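Local coordinates for protein ornithine carbamoyltransferase (Giardia intestinalis, PDB 3GRF) that probably transfers the carbamoyl group of carbamoyl phosphate to ornithine, giving citrulline, as an ornithine carbamoyltransferase linked to the arginine degradation pathway, at residues 164-170 / 188-194; 239-243 / 288-292. One frame throughout, in Å; residues are numbered along the deposited sequence.

Contact 1 of 2, residues 164-170 / 188-194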
loop_
_atom_site.group_PDB
_atom_site.type_symbol
_atom_site.label_atom_id
_atom_site.label_comp_id
_atom_site.label_asym_id
_atom_site.label_seq_id
_atom_site.Cartn_x
_atom_site.Cartn_y
_atom_site.Cartn_z
ATOM N N PHE A 164 0.141 -38.488 -7.976
ATOM C CA PHE A 164 0.676 -37.376 -7.185
ATOM C C PHE A 164 1.183 -37.949 -5.840
ATOM O O PHE A 164 0.532 -38.810 -5.243
ATOM C CB PHE A 164 -0.402 -36.310 -6.985
ATOM C CG PHE A 164 0.039 -35.141 -6.103
ATOM C CD1 PHE A 164 0.549 -33.985 -6.666
ATOM C CD2 PHE A 164 -0.045 -35.225 -4.703
ATOM C CE1 PHE A 164 0.960 -32.928 -5.865
ATOM C CE2 PHE A 164 0.345 -34.193 -3.917
ATOM C CZ PHE A 164 0.864 -33.051 -4.478
ATOM N N ALA A 165 2.347 -37.524 -5.370
ATOM C CA ALA A 165 2.725 -37.875 -3.976
ATOM C C ALA A 165 3.184 -36.678 -3.132
ATOM O O ALA A 165 3.927 -35.850 -3.633
ATOM C CB ALA A 165 3.816 -38.970 -3.961
ATOM N N TYR A 166 2.731 -36.614 -1.870
ATOM C CA TYR A 166 3.130 -35.589 -0.928
ATOM C C TYR A 166 4.078 -36.311 0.036
ATOM O O TYR A 166 3.760 -37.415 0.471
ATOM C CB TYR A 166 1.957 -34.964 -0.127
ATOM C CG TYR A 166 2.539 -33.999 0.874
ATOM C CD1 TYR A 166 2.890 -34.416 2.188
ATOM C CD2 TYR A 166 2.856 -32.720 0.488
ATOM C CE1 TYR A 166 3.536 -33.531 3.050
ATOM C CE2 TYR A 166 3.486 -31.826 1.344
ATOM C CZ TYR A 166 3.842 -32.254 2.623
ATOM O OH TYR A 166 4.456 -31.387 3.481
ATOM N N CYS A 167 5.260 -35.734 0.303
ATOM C CA CYS A 167 6.233 -36.368 1.222
ATOM C C CYS A 167 6.462 -35.433 2.377
ATOM O O CYS A 167 6.593 -34.243 2.165
ATOM C CB CYS A 167 7.576 -36.706 0.546
ATOM S SG CYS A 167 7.558 -38.241 -0.381
ATOM N N GLY A 168 6.536 -35.975 3.595
ATOM C CA GLY A 168 6.867 -35.125 4.721
ATOM C C GLY A 168 5.822 -35.100 5.804
ATOM O O GLY A 168 5.019 -36.036 5.935
ATOM N N ASP A 169 5.877 -34.042 6.598
ATOM C CA ASP A 169 4.898 -33.760 7.636
ATOM C C ASP A 169 3.533 -33.539 7.049
ATOM O O ASP A 169 3.289 -32.543 6.322
ATOM C CB ASP A 169 5.272 -32.517 8.423
ATOM C CG ASP A 169 4.403 -32.335 9.642
ATOM O OD1 ASP A 169 3.451 -33.137 9.839
ATOM O OD2 ASP A 169 4.691 -31.396 10.406
ATOM N N SER A 170 2.635 -34.467 7.375
ATOM C CA SER A 170 1.391 -34.531 6.655
ATOM C C SER A 170 0.213 -34.180 7.512
ATOM O O SER A 170 -0.943 -34.282 7.078
ATOM C CB SER A 170 1.256 -35.879 5.933
ATOM O OG SER A 170 2.292 -35.977 4.945
ATOM N N GLU A 188 -4.884 -40.054 -8.213
ATOM C CA GLU A 188 -4.280 -40.917 -7.220
ATOM C C GLU A 188 -3.326 -40.053 -6.374
ATOM O O GLU A 188 -2.373 -39.456 -6.874
ATOM C CB GLU A 188 -3.567 -42.072 -7.915
ATOM C CG GLU A 188 -2.800 -42.935 -6.987
ATOM C CD GLU A 188 -3.293 -44.351 -6.980
ATOM O OE1 GLU A 188 -4.538 -44.534 -7.072
ATOM O OE2 GLU A 188 -2.444 -45.274 -6.862
ATOM N N CYS A 189 -3.643 -39.909 -5.103
ATOM C CA CYS A 189 -2.810 -39.062 -4.244
ATOM C C CYS A 189 -2.165 -40.022 -3.228
ATOM O O CYS A 189 -2.868 -40.771 -2.575
ATOM C CB CYS A 189 -3.686 -37.998 -3.571
ATOM S SG CYS A 189 -3.198 -36.198 -3.640
ATOM N N HIS A 190 -0.842 -40.014 -3.090
ATOM C CA HIS A 190 -0.164 -40.841 -2.047
ATOM C C HIS A 190 0.380 -39.883 -0.989
ATOM O O HIS A 190 1.112 -38.951 -1.317
ATOM C CB HIS A 190 1.050 -41.592 -2.611
ATOM C CG HIS A 190 0.735 -42.635 -3.631
ATOM N ND1 HIS A 190 -0.529 -42.833 -4.158
ATOM C CD2 HIS A 190 1.537 -43.557 -4.216
ATOM C CE1 HIS A 190 -0.478 -43.818 -5.038
ATOM N NE2 HIS A 190 0.765 -44.271 -5.093
ATOM N N VAL A 191 0.055 -40.106 0.278
ATOM C CA VAL A 191 0.605 -39.259 1.320
ATOM C C VAL A 191 1.688 -40.004 2.059
ATOM O O VAL A 191 1.426 -41.047 2.677
ATOM C CB VAL A 191 -0.463 -38.757 2.285
ATOM C CG1 VAL A 191 0.184 -37.880 3.338
ATOM C CG2 VAL A 191 -1.586 -37.998 1.512
ATOM N N CYS A 192 2.922 -39.518 1.883
ATOM C CA CYS A 192 4.095 -40.245 2.422
ATOM C C CYS A 192 4.574 -39.613 3.705
ATOM O O CYS A 192 5.259 -38.605 3.708
ATOM C CB CYS A 192 5.175 -40.328 1.334
ATOM S SG CYS A 192 4.617 -41.107 -0.219
ATOM N N CYS A 193 4.209 -40.214 4.805
ATOM C CA CYS A 193 4.492 -39.552 6.069
ATOM C C CYS A 193 5.020 -40.551 7.088
ATOM O O CYS A 193 4.891 -41.750 6.897
ATOM C CB CYS A 193 3.246 -38.867 6.609
ATOM S SG CYS A 193 1.831 -39.977 6.820
ATOM N N PRO A 194 5.618 -40.035 8.178
ATOM C CA PRO A 194 6.030 -40.893 9.276
ATOM C C PRO A 194 4.836 -41.553 9.953
ATOM O O PRO A 194 3.853 -40.895 10.318
ATOM C CB PRO A 194 6.723 -39.926 10.235
ATOM C CG PRO A 194 7.090 -38.709 9.409
ATOM C CD PRO A 194 5.986 -38.615 8.413
#

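Contact 2 of 2, residues 239-243 / 288-292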
loop_
_atom_site.group_PDB
_atom_site.type_symbol
_atom_site.label_atom_id
_atom_site.label_comp_id
_atom_site.label_asym_id
_atom_site.label_seq_id
_atom_site.Cartn_x
_atom_site.Cartn_y
_atom_site.Cartn_z
ATOM N N TYR A 239 5.864 -33.804 -4.193
ATOM C CA TYR A 239 5.652 -32.479 -3.680
ATOM C C TYR A 239 6.048 -32.587 -2.232
ATOM O O TYR A 239 5.744 -33.583 -1.587
ATOM C CB TYR A 239 4.167 -32.140 -3.868
ATOM C CG TYR A 239 3.708 -30.720 -3.602
ATOM C CD1 TYR A 239 3.880 -30.112 -2.361
ATOM C CD2 TYR A 239 3.042 -30.032 -4.565
ATOM C CE1 TYR A 239 3.411 -28.838 -2.106
ATOM C CE2 TYR A 239 2.550 -28.794 -4.331
ATOM C CZ TYR A 239 2.767 -28.181 -3.109
ATOM O OH TYR A 239 2.273 -26.934 -2.895
ATOM N N THR A 240 6.773 -31.588 -1.744
ATOM C CA THR A 240 7.086 -31.509 -0.322
ATOM C C THR A 240 7.045 -30.076 0.156
ATOM O O THR A 240 6.910 -29.147 -0.645
ATOM C CB THR A 240 8.431 -32.191 0.002
ATOM O OG1 THR A 240 8.557 -32.306 1.428
ATOM C CG2 THR A 240 9.597 -31.440 -0.602
ATOM N N ASP A 241 7.076 -29.870 1.468
ATOM C CA ASP A 241 7.157 -28.490 1.934
ATOM C C ASP A 241 7.762 -28.416 3.318
ATOM O O ASP A 241 8.102 -29.443 3.883
ATOM C CB ASP A 241 5.798 -27.730 1.762
ATOM C CG ASP A 241 4.834 -27.873 2.950
ATOM O OD1 ASP A 241 4.132 -26.894 3.243
ATOM O OD2 ASP A 241 4.750 -28.937 3.576
ATOM N N SER A 242 7.917 -27.196 3.811
ATOM C CA SER A 242 8.729 -26.869 4.946
ATOM C C SER A 242 8.419 -27.770 6.128
ATOM O O SER A 242 7.265 -27.940 6.500
ATOM C CB SER A 242 8.505 -25.399 5.294
ATOM O OG SER A 242 8.922 -25.132 6.618
ATOM N N TRP A 243 9.470 -28.350 6.700
ATOM C CA TRP A 243 9.421 -29.050 7.977
ATOM C C TRP A 243 9.261 -28.140 9.209
ATOM O O TRP A 243 8.895 -28.635 10.279
ATOM C CB TRP A 243 10.701 -29.852 8.149
ATOM C CG TRP A 243 10.808 -31.066 7.282
ATOM C CD1 TRP A 243 9.862 -31.567 6.425
ATOM C CD2 TRP A 243 11.920 -31.941 7.210
ATOM N NE1 TRP A 243 10.328 -32.708 5.823
ATOM C CE2 TRP A 243 11.592 -32.962 6.287
ATOM C CE3 TRP A 243 13.177 -31.970 7.838
ATOM C CZ2 TRP A 243 12.479 -34.007 5.977
ATOM C CZ3 TRP A 243 14.062 -33.007 7.523
ATOM C CH2 TRP A 243 13.707 -34.006 6.600
ATOM N N GLY A 288 18.351 -28.433 2.790
ATOM C CA GLY A 288 18.779 -29.710 3.397
ATOM C C GLY A 288 17.791 -30.295 4.383
ATOM O O GLY A 288 18.156 -31.169 5.184
ATOM N N GLU A 289 16.550 -29.798 4.349
ATOM C CA GLU A 289 15.479 -30.348 5.186
ATOM C C GLU A 289 14.516 -31.181 4.357
ATOM O O GLU A 289 14.793 -32.341 4.105
ATOM C CB GLU A 289 14.803 -29.239 6.000
ATOM C CG GLU A 289 15.840 -28.516 6.871
ATOM C CD GLU A 289 15.252 -27.697 8.003
ATOM O OE1 GLU A 289 14.029 -27.417 7.953
ATOM O OE2 GLU A 289 16.021 -27.344 8.946
ATOM N N GLU A 290 13.419 -30.596 3.893
ATOM C CA GLU A 290 12.380 -31.376 3.204
ATOM C C GLU A 290 12.872 -31.942 1.865
ATOM O O GLU A 290 12.349 -32.961 1.375
ATOM C CB GLU A 290 11.103 -30.547 3.031
ATOM C CG GLU A 290 11.243 -29.340 2.100
ATOM C CD GLU A 290 11.745 -28.076 2.779
ATOM O OE1 GLU A 290 11.852 -27.043 2.095
ATOM O OE2 GLU A 290 12.006 -28.076 3.996
ATOM N N GLN A 291 13.899 -31.310 1.295
ATOM C CA GLN A 291 14.566 -31.891 0.114
ATOM C C GLN A 291 16.040 -31.503 0.004
ATOM O O GLN A 291 16.470 -30.575 0.666
ATOM C CB GLN A 291 13.819 -31.549 -1.162
ATOM C CG GLN A 291 13.005 -30.264 -1.047
ATOM C CD GLN A 291 13.841 -29.100 -1.307
ATOM O OE1 GLN A 291 13.860 -28.113 -0.559
ATOM N NE2 GLN A 291 14.614 -29.217 -2.357
ATOM N N THR A 292 16.805 -32.250 -0.793
ATOM C CA THR A 292 18.190 -31.906 -1.085
ATOM C C THR A 292 18.269 -30.819 -2.120
ATOM O O THR A 292 17.328 -30.633 -2.881
ATOM C CB THR A 292 19.026 -33.120 -1.544
ATOM O OG1 THR A 292 18.549 -33.625 -2.798
ATOM C CG2 THR A 292 19.000 -34.243 -0.503
HETATM O O HOH W 1 9.947 -34.131 3.297
HETATM O O HOH W 2 12.276 -27.011 6.298
#

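Contact 1 of 2, residues 164-170 / 188-194
Parallel pairing begins at F164, whose N donates to E188 O (2.9 Å) and whose O accepts from H190 N (2.8 Å), so this one residue bonds to both neighbours of its register mate C189. The F164 ring lies obliquely beside C189, CD2 to SG 3.5 Å, a sulfur-aromatic contact beneath helix 173-185, to which C189 is also tied by its disulfide with C182. A165 shares the other face with H190 and C192; its CB stands 4.0 Å from H190 CB, and its CA-H group touches H190 O. Y166 repeats the pattern of F164, with N to H190 O at 2.9 Å and O to C192 N at 2.7 Å. At C167 the side chain returns to the face of A165, where SG rests 3.6 Å from C192 CB and is disulfide-bonded to C228. G168 closes the ladder through N to C192 O (2.9 Å); its backbone angles would jam a CB against the preceding carbonyl oxygen, which calls for glycine. Beyond the turn S170 folds back, OG donating to G168 O (2.9 Å) and lying 3.3 Å from V191 CG1. The axes of strands 164-167 and 188-192 approach to 4.6 Å at 16°; these are the two strands of a β-α-β unit, connected through helix 173-185, in the Rossmann-like Asp/Orn-binding domain of the carbamoyltransferase family.

Contact 2 of 2, residues 239-243 / 288-292
In the Rossmann-like Asp/Orn-binding domain, the segment 239-243 runs off the C-terminal end of a parallel β-strand and meets the loop 288-292, which leads from strand 278-281 to helix 293-296. No direct hydrogen bond joins the two; van der Waals contacts, a CH-pi contact and two waters do. E289 lies against the W243 indole, its CB 3.7 Å from W243 CE3, while its backbone O sits over the face of the ring, 3.2 Å from W243 CH2, and is also hydrogen-bonded to Q264. Water 2 accepts from W243 N (3.1 Å) and lies within hydrogen-bonding distance of E289 OE1 (2.4 Å, very short) and E290 OE2 (2.6 Å). E290 forms the middle of the contact. Its CA is 3.6 Å from W243 CE2, and its CB makes a CH-pi contact 3.9 Å from the centroid of the five-membered ring, 24° off the normal. That CB is lodged between the W243 ring, T240 OG1 (3.5 Å) and D241 O (3.3 Å), while E290 OE1 is held by the backbone N of T286. Q291 adds a smaller apolar touch, CG to T240 CG2 at 3.6 Å, before T292 takes the N-cap position of helix 293-296. T240 OG1 also hydrogen-bonds the backbone O of C167. Between T240, W243 and the E290 carbonyl, water 1 completes the join: it donates to T240 OG1 (3.0 Å) and to E290 O (3.3 Å) and accepts from W243 NE1 at 2.9 Å.

How the contacts relate
Contacts 1 and 2 belong to one parallel sheet, in which strands 164-167 and 237-240 are neighbours; their centres are about 12 Å apart. Where they meet, Y166 OH probably hydrogen-bonds D241 OD2 at 2.5 Å and C167 O probably accepts from T240 OG1 at 2.9 Å, while F164 CZ packs 3.5 Å from Y239 CB. T240 thus ties the first strand pair to the water-bridged loop of contact 2. A further connection runs through R256, which forms a salt bridge with D169 of contact 1 and a hydrogen bond with the backbone O of W243. These polar links lie toward the C-terminal ends of the strands, the side where Rossmann-like domains generally place their binding sites.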